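Local coordinates for protein isomerase/lactonizing enzyme (Agrobacterium tumefaciens, PDB 1RVK) that is of unknown function but belongs to the enolase superfamily, binds a magnesium ion, and probably abstracts a proton next to a carboxylate as its relatives do, at residues D20-H24 with W173-V177; I56-V61 with Q95-T100. One frame throughout, in Å; residues are numbered along the deposited sequence.

Interaction 1: D20-H24 with W173-V177; sequences DSAGH and WMPPV
His24 and Met174, a selenomethionine in this crystal, make the tight part of this contact. The selenium lies over one face of the imidazole, offset toward its rim: SE of Met174 is 3.9 Å from the centroid of the His24 ring, a sulfur-aromatic type of contact made here by selenium. From CG on, the Met174 chain is extended, and it crosses the His24 side chain at about a right angle, which brings SE over the CE1-NE2 side of the ring. Over the opposite face stands the carbonyl O of Ala22. In the ring plane, O of Pro175 approaches CD2 of His24 at 3.4 Å, and a water joins the same carbonyl to NE2 of His24, the water being 2.8 Å from NE2.

Toward solvent, at the exposed Ala22 and Pro176, the packing is looser: CB of Ala22 stays 4.2 Å from CD of Pro176. The one close touch on that side is CD of Pro176, the residue after a cis peptide bond, 3.5 Å from OD2 of Asp20. Another water lies 2.7 Å from OD2 of Asp20 and within hydrogen-bonding distance of O of Met174. The other carboxylate oxygen reaches back to its own segment, where Asp20 to Gly23 form a type I turn: N of His24, just after the turn, donates to OD1 of Asp20 over 2.9 Å, from 51° out of the carboxylate plane.

The 20-24 turn links strands 17-19 and 25-28 of a two-stranded antiparallel sheet, and it meets the loop that runs from barrel strand 167-171 to helix 183-197. Cys139 touches both His24 and Met174, and Phe208 lies against Pro175.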
loop_
_atom_site.group_PDB
_atom_site.type_symbol
_atom_site.label_atom_id
_atom_site.label_comp_id
_atom_site.label_asym_id
_atom_site.label_seq_id
_atom_site.Cartn_x
_atom_site.Cartn_y
_atom_site.Cartn_z
ATOM N N ASP A 20 2.001 -7.515 14.970
ATOM C CA ASP A 20 2.921 -7.708 16.087
ATOM C C ASP A 20 3.518 -6.392 16.576
ATOM O O ASP A 20 3.171 -5.319 16.082
ATOM C CB ASP A 20 4.039 -8.699 15.726
ATOM C CG ASP A 20 4.849 -8.271 14.522
ATOM O OD1 ASP A 20 5.081 -7.055 14.354
ATOM O OD2 ASP A 20 5.273 -9.161 13.751
ATOM N N SER A 21 4.409 -6.479 17.556
ATOM C CA SER A 21 5.026 -5.292 18.130
ATOM C C SER A 21 5.800 -4.436 17.139
ATOM O O SER A 21 5.955 -3.233 17.349
ATOM C CB SER A 21 5.934 -5.693 19.292
ATOM O OG SER A 21 5.166 -6.227 20.353
ATOM N N ALA A 22 6.285 -5.048 16.061
ATOM C CA ALA A 22 7.036 -4.316 15.045
ATOM C C ALA A 22 6.119 -3.806 13.935
ATOM O O ALA A 22 6.575 -3.145 12.999
ATOM C CB ALA A 22 8.130 -5.205 14.452
ATOM N N GLY A 23 4.831 -4.127 14.032
ATOM C CA GLY A 23 3.878 -3.666 13.035
ATOM C C GLY A 23 3.616 -4.592 11.859
ATOM O O GLY A 23 2.966 -4.188 10.894
ATOM N N HIS A 24 4.105 -5.827 11.921
ATOM C CA HIS A 24 3.891 -6.773 10.824
ATOM C C HIS A 24 2.576 -7.524 11.019
ATOM O O HIS A 24 2.255 -7.946 12.131
ATOM C CB HIS A 24 5.059 -7.763 10.742
ATOM C CG HIS A 24 6.402 -7.103 10.696
ATOM N ND1 HIS A 24 6.720 -6.132 9.772
ATOM C CD2 HIS A 24 7.499 -7.255 11.476
ATOM C CE1 HIS A 24 7.955 -5.711 9.986
ATOM N NE2 HIS A 24 8.450 -6.377 11.014
ATOM N N TRP A 173 10.383 -13.957 7.000
ATOM C CA TRP A 173 10.394 -13.845 8.462
ATOM C C TRP A 173 11.120 -12.644 9.056
ATOM O O TRP A 173 12.246 -12.321 8.669
ATOM C CB TRP A 173 10.969 -15.124 9.068
ATOM C CG TRP A 173 10.190 -16.351 8.711
ATOM C CD1 TRP A 173 9.099 -16.856 9.366
ATOM C CD2 TRP A 173 10.440 -17.231 7.610
ATOM N NE1 TRP A 173 8.658 -17.998 8.740
ATOM C CE2 TRP A 173 9.461 -18.251 7.658
ATOM C CE3 TRP A 173 11.397 -17.258 6.586
ATOM C CZ2 TRP A 173 9.410 -19.287 6.720
ATOM C CZ3 TRP A 173 11.347 -18.292 5.650
ATOM C CH2 TRP A 173 10.358 -19.292 5.727
HETATM N N MSE A 174 10.470 -12.007 10.026
HETATM C CA MSE A 174 11.026 -10.836 10.691
HETATM C C MSE A 174 10.714 -10.867 12.185
HETATM O O MSE A 174 9.703 -11.432 12.604
HETATM C CB MSE A 174 10.424 -9.566 10.082
HETATM C CG MSE A 174 10.568 -9.468 8.570
HETATM SE SE MSE A 174 9.805 -7.833 7.875
HETATM C CE MSE A 174 9.514 -8.401 6.056
ATOM N N PRO A 175 11.584 -10.271 13.014
ATOM C CA PRO A 175 11.263 -10.295 14.445
ATOM C C PRO A 175 9.932 -9.560 14.637
ATOM O O PRO A 175 9.557 -8.724 13.815
ATOM C CB PRO A 175 12.451 -9.573 15.083
ATOM C CG PRO A 175 12.976 -8.701 13.976
ATOM C CD PRO A 175 12.859 -9.582 12.762
ATOM N N PRO A 176 9.213 -9.835 15.735
ATOM C CA PRO A 176 9.524 -10.745 16.840
ATOM C C PRO A 176 9.543 -12.260 16.606
ATOM O O PRO A 176 9.505 -13.020 17.574
ATOM C CB PRO A 176 8.511 -10.335 17.907
ATOM C CG PRO A 176 7.327 -9.955 17.095
ATOM C CD PRO A 176 7.941 -9.134 15.986
ATOM N N VAL A 177 9.589 -12.717 15.356
ATOM C CA VAL A 177 9.673 -14.161 15.135
ATOM C C VAL A 177 10.974 -14.565 15.822
ATOM O O VAL A 177 12.044 -14.053 15.497
ATOM C CB VAL A 177 9.739 -14.536 13.632
ATOM C CG1 VAL A 177 10.250 -15.971 13.469
ATOM C CG2 VAL A 177 8.352 -14.425 13.011
HETATM O O HOH W 1 6.997 -11.089 12.980
HETATM O O HOH W 2 10.904 -6.723 12.250
#

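Interaction 2: I56-V61 with Q95-T100; sequences IVRPHV and QLTDRT
Ile56 and Thr100 are joined by a hydrogen bond from OG1 of Thr100 to the carbonyl O of Ile56, 2.8 Å long. The hydroxyl arrives in the carbonyl plane, on a lone pair, with a C=O...donor angle of 144°. The methyl of Thr100 turns to helix 59-70: CG2 of Thr100 meets CG1 of Val61 tip to tip at 3.5 Å, closer than usual for two carbons. CD1 of Leu96 adds a more relaxed contact with CG1 of Val61.

From CB of Ile56, the CG2 branch passes OG1 and N of Thr100, while CG1 turns to CB of Arg99. CG1 stands beside the backbone N of Ile56 (chi1 -65°), and from there CD1 carries on over one face of the Arg99 guanidinium, 3.4 Å from NH1 of Arg99. Bends at chi2 and chi3 fold the arginine back so that its flat end lies against this methyl.

At the other end, Arg58 extends toward Gln95, with their guanidinium and amide planes 80° apart. A water bridges the segments, accepting from NH1 of Arg58 at 2.9 Å and donating to O of Gln95 at 2.7 Å; NH1 also bonds to O of Glu55. CB of Gln95 lies at the edge of the His60 ring.

Arg58 and Thr97 are the N-caps of helices 59-70 and 98-116, and OG1 of Thr97 accepts from N of Thr100 in a capping bond. The starts of two helices thus meet in the N-terminal capping domain of the enolase superfamily, where helices pack against a three-stranded antiparallel sheet.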
loop_
_atom_site.group_PDB
_atom_site.type_symbol
_atom_site.label_atom_id
_atom_site.label_comp_id
_atom_site.label_asym_id
_atom_site.label_seq_id
_atom_site.Cartn_x
_atom_site.Cartn_y
_atom_site.Cartn_z
ATOM N N ILE A 56 -4.492 8.453 13.536
ATOM C CA ILE A 56 -4.111 9.318 12.427
ATOM C C ILE A 56 -5.066 10.493 12.217
ATOM O O ILE A 56 -4.670 11.540 11.701
ATOM C CB ILE A 56 -3.982 8.473 11.140
ATOM C CG1 ILE A 56 -2.817 7.494 11.312
ATOM C CG2 ILE A 56 -3.766 9.363 9.921
ATOM C CD1 ILE A 56 -2.788 6.362 10.295
ATOM N N VAL A 57 -6.317 10.325 12.632
ATOM C CA VAL A 57 -7.321 11.377 12.496
ATOM C C VAL A 57 -7.966 11.684 13.845
ATOM O O VAL A 57 -9.154 12.008 13.920
ATOM C CB VAL A 57 -8.428 10.976 11.498
ATOM C CG1 VAL A 57 -7.860 10.910 10.086
ATOM C CG2 VAL A 57 -9.024 9.634 11.895
ATOM N N ARG A 58 -7.179 11.579 14.913
ATOM C CA ARG A 58 -7.693 11.858 16.249
ATOM C C ARG A 58 -7.990 13.356 16.376
ATOM O O ARG A 58 -7.515 14.166 15.578
ATOM C CB ARG A 58 -6.690 11.393 17.318
ATOM C CG ARG A 58 -5.338 12.108 17.319
ATOM C CD ARG A 58 -4.418 11.480 18.362
ATOM N NE ARG A 58 -3.207 12.262 18.604
ATOM C CZ ARG A 58 -2.177 12.341 17.767
ATOM N NH1 ARG A 58 -2.193 11.682 16.616
ATOM N NH2 ARG A 58 -1.121 13.081 18.087
ATOM N N PRO A 59 -8.796 13.741 17.375
ATOM C CA PRO A 59 -9.152 15.147 17.583
ATOM C C PRO A 59 -8.007 16.155 17.522
ATOM O O PRO A 59 -8.140 17.207 16.894
ATOM C CB PRO A 59 -9.839 15.124 18.941
ATOM C CG PRO A 59 -10.553 13.798 18.903
ATOM C CD PRO A 59 -9.472 12.880 18.365
ATOM N N HIS A 60 -6.889 15.848 18.172
ATOM C CA HIS A 60 -5.763 16.774 18.163
ATOM C C HIS A 60 -5.359 17.193 16.755
ATOM O O HIS A 60 -5.133 18.374 16.492
ATOM C CB HIS A 60 -4.548 16.172 18.875
ATOM C CG HIS A 60 -3.327 17.036 18.807
ATOM N ND1 HIS A 60 -2.326 16.840 17.881
ATOM C CD2 HIS A 60 -2.976 18.138 19.513
ATOM C CE1 HIS A 60 -1.410 17.782 18.019
ATOM N NE2 HIS A 60 -1.780 18.583 19.002
ATOM N N VAL A 61 -5.272 16.221 15.855
ATOM C CA VAL A 61 -4.873 16.482 14.478
ATOM C C VAL A 61 -5.971 17.171 13.680
ATOM O O VAL A 61 -5.701 18.074 12.887
ATOM C CB VAL A 61 -4.477 15.166 13.769
ATOM C CG1 VAL A 61 -4.054 15.448 12.340
ATOM C CG2 VAL A 61 -3.344 14.495 14.531
ATOM N N GLN A 95 3.350 15.703 14.775
ATOM C CA GLN A 95 2.006 15.137 14.823
ATOM C C GLN A 95 1.216 15.173 13.511
ATOM O O GLN A 95 0.276 14.404 13.348
ATOM C CB GLN A 95 1.202 15.802 15.946
ATOM C CG GLN A 95 1.905 15.754 17.298
ATOM C CD GLN A 95 2.404 14.361 17.662
ATOM O OE1 GLN A 95 3.547 14.191 18.093
ATOM N NE2 GLN A 95 1.551 13.362 17.496
ATOM N N LEU A 96 1.573 16.059 12.582
ATOM C CA LEU A 96 0.869 16.100 11.297
ATOM C C LEU A 96 1.703 15.252 10.339
ATOM O O LEU A 96 2.634 15.740 9.702
ATOM C CB LEU A 96 0.743 17.536 10.773
ATOM C CG LEU A 96 -0.040 17.683 9.459
ATOM C CD1 LEU A 96 -1.459 17.147 9.641
ATOM C CD2 LEU A 96 -0.066 19.139 9.026
ATOM N N THR A 97 1.347 13.975 10.253
ATOM C CA THR A 97 2.071 13.001 9.442
ATOM C C THR A 97 1.615 12.838 8.000
ATOM O O THR A 97 0.544 13.314 7.615
ATOM C CB THR A 97 1.988 11.629 10.102
ATOM O OG1 THR A 97 0.632 11.163 10.041
ATOM C CG2 THR A 97 2.418 11.725 11.563
ATOM N N ASP A 98 2.440 12.159 7.201
ATOM C CA ASP A 98 2.087 11.911 5.806
ATOM C C ASP A 98 0.814 11.074 5.782
ATOM O O ASP A 98 0.015 11.169 4.848
ATOM C CB ASP A 98 3.200 11.153 5.067
ATOM C CG ASP A 98 4.467 11.970 4.905
ATOM O OD1 ASP A 98 4.398 13.216 4.994
ATOM O OD2 ASP A 98 5.535 11.363 4.667
ATOM N N ARG A 99 0.630 10.249 6.809
ATOM C CA ARG A 99 -0.563 9.419 6.900
ATOM C C ARG A 99 -1.812 10.291 7.017
ATOM O O ARG A 99 -2.844 9.983 6.425
ATOM C CB ARG A 99 -0.478 8.465 8.099
ATOM C CG ARG A 99 0.441 7.265 7.882
ATOM C CD ARG A 99 -0.013 6.424 6.692
ATOM N NE ARG A 99 -1.258 5.700 6.943
ATOM C CZ ARG A 99 -1.352 4.598 7.681
ATOM N NH1 ARG A 99 -2.530 4.011 7.854
ATOM N NH2 ARG A 99 -0.270 4.072 8.239
ATOM N N THR A 100 -1.728 11.377 7.782
ATOM C CA THR A 100 -2.883 12.267 7.917
ATOM C C THR A 100 -3.136 12.969 6.580
ATOM O O THR A 100 -4.279 13.123 6.152
ATOM C CB THR A 100 -2.661 13.332 9.018
ATOM O OG1 THR A 100 -2.552 12.685 10.291
ATOM C CG2 THR A 100 -3.829 14.308 9.065
HETATM O O HOH W 3 -0.078 12.124 14.662
#

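How the interactions relate
Interactions 1 and 2 do not touch: their centres are 24 Å apart and their nearest atoms about 9 Å. Interaction 2 joins two helix starts within the N-terminal domain, whereas interaction 1 brings a turn of that domain onto a loop of the barrel, so together they show the domain's internal assembly and its docking. The 56-61 and 95-100 segments both fall in the chain between 20-24 and 173-177. Interaction 1 is nearer the metal held by Asp206, Glu232 and Glu258: the Met174 side chain is about 7 Å from the magnesium ion, against about 13 Å for that of Arg99 in interaction 2.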